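PDB 4ZOH: putative oxidoreductase molybdopterin-binding subunit from Sulfolobus tokodaii, which probably serves as the molybdenum-cofactor subunit of a xanthine-oxidase-family oxidoreductase, binding pterin cytosine dinucleotide. Local coordinates for residues A81-K86 / Y92-S97; G581-K586 / Q617-G622; V594-N599 / L658-H663. All blocks are in the same frame, centred on the assembly; numbering follows the deposited sequence.

Contact 1. Residues A81-K86 / Y92-S97; sequences AIVIAK and YDLIES
Leu94 reaches from its helix onto the strand and rests one branch, CD2, against three consecutive residues. CD2 lies 3.9 Å from Val83 CB and 3.4 Å from Ile84 O, so that a methyl settles beside a main-chain carbonyl in van der Waals contact, while Ala85 CB touches the same CD2 more distantly at 4.5 Å. The leucine can extend this far because its CG stands anti to the backbone N (chi1 -171°), carrying the branch away from the helix and toward the strand. Ile95 closes the other side of Val83: its CD1 approaches Val83 CG2 to 3.9 Å, and the two side chains cross at about a right angle. Val83 is thus held between Leu94 and Ile95, with Val98 and Ile54 adding to its surroundings and Val37 of the adjoining strand 32-38 meeting Ile95. Ile82 and Ile84 point the opposite way, to Leu231 on helix 223-235. The sheet is therefore covered on both faces, and the side-chain contacts here are all apolar. A strand followed after a two-residue turn by a helix that folds back over it is a β-α unit, here within the α/β hammerhead domain of aldehyde oxidases and xanthine dehydrogenases.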
loop_
_atom_site.group_PDB
_atom_site.type_symbol
_atom_site.label_atom_id
_atom_site.label_comp_id
_atom_site.label_asym_id
_atom_site.label_seq_id
_atom_site.Cartn_x
_atom_site.Cartn_y
_atom_site.Cartn_z
ATOM N N ALA A 81 22.922 9.299 14.936
ATOM C CA ALA A 81 22.455 10.194 13.875
ATOM C C ALA A 81 21.507 9.420 12.952
ATOM O O ALA A 81 21.576 8.161 12.899
ATOM C CB ALA A 81 23.653 10.701 13.060
ATOM N N ILE A 82 20.669 10.152 12.208
ATOM C CA ILE A 82 19.679 9.546 11.279
ATOM C C ILE A 82 19.839 10.222 9.921
ATOM O O ILE A 82 19.814 11.464 9.865
ATOM C CB ILE A 82 18.220 9.725 11.718
ATOM C CG1 ILE A 82 17.995 9.417 13.186
ATOM C CG2 ILE A 82 17.323 8.872 10.829
ATOM C CD1 ILE A 82 17.898 10.621 14.084
ATOM N N VAL A 83 20.053 9.445 8.847
ATOM C CA VAL A 83 20.086 10.025 7.561
ATOM C C VAL A 83 18.809 9.637 6.814
ATOM O O VAL A 83 18.239 8.522 7.062
ATOM C CB VAL A 83 21.325 9.694 6.753
ATOM C CG1 VAL A 83 22.627 9.984 7.573
ATOM C CG2 VAL A 83 21.338 8.278 6.189
ATOM N N ILE A 84 18.384 10.539 5.898
ATOM C CA ILE A 84 17.208 10.321 5.009
ATOM C C ILE A 84 17.576 10.507 3.533
ATOM O O ILE A 84 18.259 11.478 3.160
ATOM C CB ILE A 84 16.014 11.189 5.418
ATOM C CG1 ILE A 84 15.886 11.155 6.954
ATOM C CG2 ILE A 84 14.732 10.755 4.647
ATOM C CD1 ILE A 84 14.523 11.307 7.572
ATOM N N ALA A 85 17.221 9.543 2.690
ATOM C CA ALA A 85 17.522 9.707 1.273
ATOM C C ALA A 85 16.411 9.085 0.396
ATOM O O ALA A 85 15.454 8.481 0.901
ATOM C CB ALA A 85 18.899 9.127 0.926
ATOM N N LYS A 86 16.571 9.230 -0.904
ATOM C CA LYS A 86 15.607 8.803 -1.890
ATOM C C LYS A 86 15.439 7.320 -1.887
ATOM O O LYS A 86 14.354 6.870 -2.199
ATOM C CB LYS A 86 16.086 9.271 -3.264
ATOM C CG LYS A 86 15.465 8.662 -4.513
ATOM C CD LYS A 86 16.444 8.664 -5.697
ATOM C CE LYS A 86 15.730 8.921 -7.017
ATOM N NZ LYS A 86 16.513 9.781 -7.969
ATOM N N TYR A 92 22.852 4.888 2.245
ATOM C CA TYR A 92 24.104 4.387 2.802
ATOM C C TYR A 92 25.301 5.175 2.270
ATOM O O TYR A 92 26.262 5.319 2.986
ATOM C CB TYR A 92 24.221 2.857 2.744
ATOM C CG TYR A 92 23.396 2.214 3.895
ATOM C CD1 TYR A 92 21.989 2.003 3.739
ATOM C CD2 TYR A 92 23.978 1.832 5.133
ATOM C CE1 TYR A 92 21.196 1.427 4.741
ATOM C CE2 TYR A 92 23.178 1.258 6.177
ATOM C CZ TYR A 92 21.773 1.051 5.958
ATOM O OH TYR A 92 20.887 0.498 6.882
ATOM N N ASP A 93 25.205 5.724 1.059
ATOM C CA ASP A 93 26.176 6.727 0.593
ATOM C C ASP A 93 26.187 7.888 1.573
ATOM O O ASP A 93 27.242 8.250 2.062
ATOM C CB ASP A 93 25.838 7.265 -0.805
ATOM C CG ASP A 93 25.895 6.242 -1.820
ATOM O OD1 ASP A 93 26.600 5.241 -1.586
ATOM O OD2 ASP A 93 25.237 6.427 -2.888
ATOM N N LEU A 94 25.002 8.438 1.888
ATOM C CA LEU A 94 24.905 9.575 2.783
ATOM C C LEU A 94 25.451 9.318 4.173
ATOM O O LEU A 94 25.956 10.242 4.808
ATOM C CB LEU A 94 23.467 10.071 2.841
ATOM C CG LEU A 94 23.151 11.381 3.566
ATOM C CD1 LEU A 94 23.928 12.569 3.010
ATOM C CD2 LEU A 94 21.671 11.605 3.391
ATOM N N ILE A 95 25.348 8.068 4.666
ATOM C CA ILE A 95 25.923 7.697 5.970
ATOM C C ILE A 95 27.430 8.127 6.017
ATOM O O ILE A 95 27.892 8.681 6.998
ATOM C CB ILE A 95 25.809 6.166 6.268
ATOM C CG1 ILE A 95 24.378 5.734 6.624
ATOM C CG2 ILE A 95 26.764 5.758 7.414
ATOM C CD1 ILE A 95 23.940 6.069 8.030
ATOM N N GLU A 96 28.159 7.879 4.946
ATOM C CA GLU A 96 29.597 8.154 4.861
ATOM C C GLU A 96 29.960 9.640 4.922
ATOM O O GLU A 96 31.123 9.969 5.132
ATOM C CB GLU A 96 30.125 7.636 3.545
ATOM C CG GLU A 96 30.038 6.129 3.415
ATOM C CD GLU A 96 30.445 5.643 2.044
ATOM O OE1 GLU A 96 30.378 6.423 1.076
ATOM O OE2 GLU A 96 30.825 4.473 1.935
ATOM N N SER A 97 28.977 10.525 4.735
ATOM C CA SER A 97 29.195 11.968 4.844
ATOM C C SER A 97 28.948 12.490 6.210
ATOM O O SER A 97 29.259 13.654 6.445
ATOM C CB SER A 97 28.271 12.750 3.906
ATOM O OG SER A 97 28.591 12.379 2.596
#

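Contact 2. Residues G581-K586 / Q617-G622; sequences GKVFVK and QALLEG
Where the helix bearing Leu619 runs out against Val583, one side-chain nitrogen, Gln158 NE2, is gripped by two carbonyl oxygens, Gln617 O and Glu621 O. These two bonds span the helix end, the first from its last turn and the second from the chain beyond, and would steady the peptides that flank Leu619. The setting is a β-α-β crossover: strand 583-593, helix 600-619 and strand 651-655 follow one another, and the two strands lie parallel and adjacent in one sheet. Contact is made by the end of the helix and the start of the first strand, which brings together parts far apart in sequence.

All of the touching is apolar. Leu619 presents both its methyls to Val583, crossing it at about a right angle, with CD1 3.8 Å and CD2 3.9 Å from Val583 CG1. Val583 CG1 sits anti to its own backbone N (chi1 175°), which carries this branch to the leucine fork, while CG2 brushes CD2 at 4.0 Å. Ile682 of helix 673-688 packs on Leu619, and Leu704, near the end of the chain, on Val583. Phe584, between the two valines, faces the other side of the sheet. Further along the strand the contact thins to a single pair of methyl groups, Val585 CG2 and Leu619 CD1, 4.1 Å apart.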
loop_
_atom_site.group_PDB
_atom_site.type_symbol
_atom_site.label_atom_id
_atom_site.label_comp_id
_atom_site.label_asym_id
_atom_site.label_seq_id
_atom_site.Cartn_x
_atom_site.Cartn_y
_atom_site.Cartn_z
ATOM N N GLY A 581 36.956 -32.671 18.087
ATOM C CA GLY A 581 36.189 -32.024 19.118
ATOM C C GLY A 581 34.805 -31.554 18.695
ATOM O O GLY A 581 34.133 -30.854 19.478
ATOM N N LYS A 582 34.353 -32.010 17.522
ATOM C CA LYS A 582 33.016 -31.725 17.038
ATOM C C LYS A 582 32.000 -32.657 17.663
ATOM O O LYS A 582 32.214 -33.867 17.742
ATOM C CB LYS A 582 32.965 -31.810 15.495
ATOM C CG LYS A 582 31.573 -31.488 14.938
ATOM C CD LYS A 582 31.456 -31.651 13.438
ATOM C CE LYS A 582 32.106 -30.514 12.714
ATOM N NZ LYS A 582 31.198 -30.061 11.638
ATOM N N VAL A 583 30.890 -32.088 18.088
ATOM C CA VAL A 583 29.825 -32.793 18.715
ATOM C C VAL A 583 28.756 -33.166 17.701
ATOM O O VAL A 583 28.315 -32.319 16.980
ATOM C CB VAL A 583 29.207 -31.910 19.813
ATOM C CG1 VAL A 583 27.962 -32.547 20.450
ATOM C CG2 VAL A 583 30.225 -31.670 20.931
ATOM N N PHE A 584 28.268 -34.403 17.714
ATOM C CA PHE A 584 27.175 -34.830 16.826
ATOM C C PHE A 584 26.097 -35.286 17.724
ATOM O O PHE A 584 26.374 -36.114 18.584
ATOM C CB PHE A 584 27.623 -36.027 15.936
ATOM C CG PHE A 584 28.759 -35.673 15.042
ATOM C CD1 PHE A 584 28.512 -35.136 13.764
ATOM C CD2 PHE A 584 30.077 -35.734 15.514
ATOM C CE1 PHE A 584 29.569 -34.738 12.947
ATOM C CE2 PHE A 584 31.133 -35.336 14.715
ATOM C CZ PHE A 584 30.885 -34.851 13.414
ATOM N N VAL A 585 24.869 -34.797 17.531
ATOM C CA VAL A 585 23.737 -35.265 18.323
ATOM C C VAL A 585 22.984 -36.337 17.531
ATOM O O VAL A 585 22.321 -36.013 16.552
ATOM C CB VAL A 585 22.783 -34.108 18.672
ATOM C CG1 VAL A 585 21.604 -34.583 19.538
ATOM C CG2 VAL A 585 23.577 -32.938 19.281
ATOM N N LYS A 586 22.987 -37.573 18.027
ATOM C CA LYS A 586 22.343 -38.732 17.355
ATOM C C LYS A 586 20.890 -38.805 17.520
ATOM O O LYS A 586 20.130 -39.134 16.559
ATOM C CB LYS A 586 22.904 -40.022 17.941
ATOM C CG LYS A 586 24.371 -40.220 17.608
ATOM C CD LYS A 586 24.697 -39.856 16.155
ATOM C CE LYS A 586 26.176 -39.709 15.969
ATOM N NZ LYS A 586 26.688 -39.232 17.285
ATOM N N GLN A 617 22.861 -22.883 21.363
ATOM C CA GLN A 617 23.483 -22.117 22.485
ATOM C C GLN A 617 24.603 -22.970 23.164
ATOM O O GLN A 617 25.769 -22.474 23.347
ATOM C CB GLN A 617 22.423 -21.704 23.545
ATOM C CG GLN A 617 23.097 -20.884 24.681
ATOM C CD GLN A 617 22.232 -20.294 25.761
ATOM O OE1 GLN A 617 21.008 -20.552 25.907
ATOM N NE2 GLN A 617 22.894 -19.482 26.590
ATOM N N ALA A 618 24.270 -24.239 23.474
ATOM C CA ALA A 618 25.255 -25.228 24.038
ATOM C C ALA A 618 26.449 -25.432 23.122
ATOM O O ALA A 618 27.621 -25.381 23.564
ATOM C CB ALA A 618 24.588 -26.586 24.326
ATOM N N LEU A 619 26.181 -25.561 21.834
ATOM C CA LEU A 619 27.242 -26.057 20.917
ATOM C C LEU A 619 27.797 -25.069 19.927
ATOM O O LEU A 619 28.859 -25.330 19.382
ATOM C CB LEU A 619 26.771 -27.310 20.133
ATOM C CG LEU A 619 26.242 -28.505 20.906
ATOM C CD1 LEU A 619 25.747 -29.561 19.871
ATOM C CD2 LEU A 619 27.361 -29.016 21.870
ATOM N N LEU A 620 27.077 -23.994 19.604
ATOM C CA LEU A 620 27.547 -23.169 18.458
ATOM C C LEU A 620 27.666 -21.702 18.784
ATOM O O LEU A 620 28.691 -21.104 18.500
ATOM C CB LEU A 620 26.630 -23.328 17.217
ATOM C CG LEU A 620 26.566 -24.681 16.471
ATOM C CD1 LEU A 620 25.271 -24.809 15.661
ATOM C CD2 LEU A 620 27.759 -24.760 15.538
ATOM N N GLU A 621 26.593 -21.143 19.321
ATOM C CA GLU A 621 26.431 -19.696 19.358
ATOM C C GLU A 621 27.146 -19.033 20.543
ATOM O O GLU A 621 27.333 -19.674 21.565
ATOM C CB GLU A 621 24.937 -19.412 19.437
ATOM C CG GLU A 621 24.348 -19.545 18.011
ATOM C CD GLU A 621 22.842 -19.467 17.982
ATOM O OE1 GLU A 621 22.243 -18.727 18.766
ATOM O OE2 GLU A 621 22.209 -20.224 17.198
ATOM N N GLY A 622 27.494 -17.744 20.394
ATOM C CA GLY A 622 27.910 -16.871 21.494
ATOM C C GLY A 622 28.218 -15.464 21.054
ATOM O O GLY A 622 28.834 -15.216 20.016
#

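Contact 3. Residues V594-N599 / L658-H663; sequences VGTVIN and LGKSPH. With MCN (pterin cytosine dinucleotide), chain D.
Gly595 and Gly659 bring two loops together almost backbone to backbone. Gly595 CA lies 3.2 Å from Gly659 O in a CA-H...O contact bent to 134° at the hydrogen, and it stands only 4.0 Å from Lys660 CA. With no side chain on Gly595, the second loop's main chain can close to this range, and the positive phi of Gly595 (71°) turns the first loop at just this point. Asp593 clamps the same region with both carboxylate oxygens, OD1 taking Gly595 N while OD2 takes Leu658 N and, weakly, Gly659 N; it is thus the second-shell group that ties the loops across their closest approach.

The outer part is looser. There Lys660 bends at chi3 (52°) so that its chain curls around the threonine hydroxyl, with Thr596 OG1 3.7 Å from both Lys660 CG and Lys660 CE. These are van der Waals distances, and the lysine lies at the solvent side of the contact.

On its inner side the first loop holds the cytosine of the cofactor by main-chain atoms. The cofactor amino group N4 gives a bond of 2.8 Å to Thr596 O and a weak one to Val594 O. Ile598 N donates to cofactor N3 at 3.1 Å. Asn599 N donates to cofactor O2 at 2.8 Å. Donors and acceptors thus follow the Watson-Crick edge of the base in order, a pattern suited to cytosine. Asn599 also caps helix 600-619 through OD1 and Leu602 N, which would help to fix the last of these peptides at the helix start. Loop 594-599, backed by 658-663, thus forms the cytosine-binding part of the pterin cytosine dinucleotide site, which other residues complete, as befits a molybdopterin-binding domain of the xanthine oxidase family.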
loop_
_atom_site.group_PDB
_atom_site.type_symbol
_atom_site.label_atom_id
_atom_site.label_comp_id
_atom_site.label_asym_id
_atom_site.label_seq_id
_atom_site.Cartn_x
_atom_site.Cartn_y
_atom_site.Cartn_z
ATOM N N VAL A 594 2.296 -30.108 28.692
ATOM C CA VAL A 594 1.893 -28.722 28.451
ATOM C C VAL A 594 0.407 -28.537 28.564
ATOM O O VAL A 594 -0.189 -27.607 27.952
ATOM C CB VAL A 594 2.462 -28.134 27.106
ATOM C CG1 VAL A 594 3.961 -27.894 27.224
ATOM C CG2 VAL A 594 2.113 -29.010 25.883
ATOM N N GLY A 595 -0.213 -29.376 29.400
ATOM C CA GLY A 595 -1.669 -29.315 29.544
ATOM C C GLY A 595 -2.348 -29.838 28.279
ATOM O O GLY A 595 -1.707 -30.557 27.475
ATOM N N THR A 596 -3.640 -29.506 28.096
ATOM C CA THR A 596 -4.315 -29.764 26.806
ATOM C C THR A 596 -3.465 -29.299 25.611
ATOM O O THR A 596 -3.033 -28.124 25.589
ATOM C CB THR A 596 -5.680 -29.105 26.772
ATOM O OG1 THR A 596 -6.283 -29.289 28.052
ATOM C CG2 THR A 596 -6.601 -29.704 25.630
ATOM N N VAL A 597 -3.188 -30.215 24.666
ATOM C CA VAL A 597 -2.507 -29.859 23.440
ATOM C C VAL A 597 -3.573 -29.509 22.408
ATOM O O VAL A 597 -4.388 -30.350 22.012
ATOM C CB VAL A 597 -1.518 -30.935 22.960
ATOM C CG1 VAL A 597 -0.803 -30.497 21.679
ATOM C CG2 VAL A 597 -0.463 -31.210 24.029
ATOM N N ILE A 598 -3.611 -28.239 21.993
ATOM C CA ILE A 598 -4.613 -27.766 20.998
ATOM C C ILE A 598 -4.317 -28.341 19.601
ATOM O O ILE A 598 -5.243 -28.718 18.797
ATOM C CB ILE A 598 -4.689 -26.214 20.985
ATOM C CG1 ILE A 598 -4.828 -25.646 22.421
ATOM C CG2 ILE A 598 -5.784 -25.745 20.073
ATOM C CD1 ILE A 598 -6.129 -26.017 23.145
ATOM N N ASN A 599 -3.046 -28.454 19.305
ATOM C CA ASN A 599 -2.619 -28.853 17.972
ATOM C C ASN A 599 -1.232 -29.491 18.090
ATOM O O ASN A 599 -0.197 -28.778 18.173
ATOM C CB ASN A 599 -2.663 -27.701 16.942
ATOM C CG ASN A 599 -2.362 -28.182 15.495
ATOM O OD1 ASN A 599 -1.499 -29.023 15.260
ATOM N ND2 ASN A 599 -3.046 -27.596 14.534
ATOM N N LEU A 658 -1.061 -34.748 32.163
ATOM C CA LEU A 658 -1.297 -35.079 33.607
ATOM C C LEU A 658 -1.784 -33.827 34.367
ATOM O O LEU A 658 -2.481 -33.920 35.380
ATOM C CB LEU A 658 0.017 -35.550 34.245
ATOM C CG LEU A 658 0.859 -36.553 33.443
ATOM C CD1 LEU A 658 2.169 -36.883 34.137
ATOM C CD2 LEU A 658 0.003 -37.829 33.196
ATOM N N GLY A 659 -1.413 -32.647 33.882
ATOM C CA GLY A 659 -1.792 -31.375 34.527
ATOM C C GLY A 659 -2.233 -30.360 33.486
ATOM O O GLY A 659 -1.427 -29.984 32.654
ATOM N N LYS A 660 -3.524 -30.005 33.496
ATOM C CA LYS A 660 -4.103 -28.881 32.729
ATOM C C LYS A 660 -3.967 -27.544 33.481
ATOM O O LYS A 660 -3.766 -27.507 34.718
ATOM C CB LYS A 660 -5.565 -29.118 32.381
ATOM C CG LYS A 660 -5.837 -30.364 31.512
ATOM C CD LYS A 660 -7.312 -30.738 31.522
ATOM C CE LYS A 660 -8.243 -29.583 31.186
ATOM N NZ LYS A 660 -9.677 -29.830 31.559
ATOM N N SER A 661 -4.052 -26.454 32.728
ATOM C CA SER A 661 -3.972 -25.128 33.309
ATOM C C SER A 661 -5.357 -24.818 33.864
ATOM O O SER A 661 -6.320 -25.513 33.537
ATOM C CB SER A 661 -3.564 -24.111 32.219
ATOM O OG SER A 661 -4.692 -23.856 31.432
ATOM N N PRO A 662 -5.495 -23.779 34.707
ATOM C CA PRO A 662 -6.907 -23.446 35.093
ATOM C C PRO A 662 -7.715 -22.705 33.996
ATOM O O PRO A 662 -8.900 -22.433 34.180
ATOM C CB PRO A 662 -6.759 -22.563 36.345
ATOM C CG PRO A 662 -5.305 -22.120 36.365
ATOM C CD PRO A 662 -4.487 -23.070 35.523
ATOM N N HIS A 663 -7.091 -22.385 32.866
ATOM C CA HIS A 663 -7.763 -21.561 31.838
ATOM C C HIS A 663 -8.773 -22.381 31.026
ATOM O O HIS A 663 -8.642 -23.613 30.919
ATOM C CB HIS A 663 -6.684 -20.936 30.917
ATOM C CG HIS A 663 -5.657 -20.137 31.680
ATOM N ND1 HIS A 663 -5.953 -18.937 32.314
ATOM C CD2 HIS A 663 -4.359 -20.396 31.957
ATOM C CE1 HIS A 663 -4.854 -18.463 32.891
ATOM N NE2 HIS A 663 -3.881 -19.346 32.710
HETATM N N1 MCN D . 0.318 -25.175 21.310
HETATM C C2 MCN D . -0.672 -26.136 21.435
HETATM N N3 MCN D . -1.023 -26.646 22.657
HETATM C C4 MCN D . -0.351 -26.182 23.781
HETATM C C5 MCN D . 0.649 -25.217 23.671
HETATM C C6 MCN D . 0.976 -24.683 22.424
HETATM O O2 MCN D . -1.298 -26.579 20.467
HETATM N N4 MCN D . -0.701 -26.682 24.947
HETATM C "C1'" MCN D . 0.606 -24.671 19.966
HETATM C C2D MCN D . -0.239 -23.424 19.695
HETATM O "O2'" MCN D . -1.444 -23.710 19.052
HETATM C "C3'" MCN D . 0.613 -22.660 18.717
HETATM C C4D MCN D . 1.918 -22.807 19.383
HETATM O O4D MCN D . 1.936 -24.217 19.872
HETATM O "O3'" MCN D . 0.653 -23.229 17.454
HETATM C "C5'" MCN D . 1.645 -21.718 20.403
HETATM O "O5'" MCN D . 2.506 -21.750 21.389
HETATM P PA MCN D . 2.308 -20.911 22.766
HETATM O O1A MCN D . 1.007 -20.358 23.083
HETATM O O2A MCN D . 2.989 -21.891 23.678
HETATM O O3A MCN D . 3.483 -19.754 22.411
HETATM P PB MCN D . 3.132 -18.428 21.560
HETATM O O1B MCN D . 2.653 -17.372 22.544
HETATM O O2B MCN D . 2.270 -18.623 20.391
HETATM O O3B MCN D . 4.535 -18.120 21.035
HETATM C C10 MCN D . 5.499 -17.289 21.737
HETATM C "C9'" MCN D . 6.841 -17.976 21.809
HETATM C "C8'" MCN D . 7.895 -17.106 22.252
HETATM S "S8'" MCN D . 7.736 -16.234 23.770
HETATM C "C7'" MCN D . 9.088 -17.014 21.602
HETATM S "S7'" MCN D . 10.462 -16.055 22.213
HETATM C "C6'" MCN D . 9.388 -17.802 20.423
HETATM C C7 MCN D . 8.401 -19.012 20.314
HETATM O "O9'" MCN D . 7.100 -18.496 20.509
HETATM N "N5'" MCN D . 9.446 -17.010 19.196
HETATM C C4A MCN D . 9.133 -17.527 17.923
HETATM N "N8'" MCN D . 8.485 -19.623 18.952
HETATM C C4B MCN D . 8.675 -18.873 17.830
HETATM N "N1'" MCN D . 8.405 -19.450 16.656
HETATM C "C2'" MCN D . 8.520 -18.734 15.541
HETATM N "N2'" MCN D . 8.226 -19.325 14.402
HETATM N "N3'" MCN D . 8.977 -17.374 15.535
HETATM C "C4'" MCN D . 9.315 -16.746 16.756
HETATM O "O4'" MCN D . 9.734 -15.551 16.761
#

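Contact 2, 581-586 with 617-622, joins the start of strand 583-593 to the finish of helix 600-619, and segment 594-599 of contact 3 is the loop connecting that strand to that helix. Their nearest atoms remain about 19 Å apart. Contact 1 falls in a different family region, the α/β hammerhead, and lies across the chain's centre from contact 3. All three are only partly buried, yet their chemistry differs. Contacts 1 and 2 press branched aliphatic side chains of helix and strand together, while contact 3, having neither element, relies on close main chains and one Thr-Lys contact, with the peptides of 594-599 reading the cofactor base.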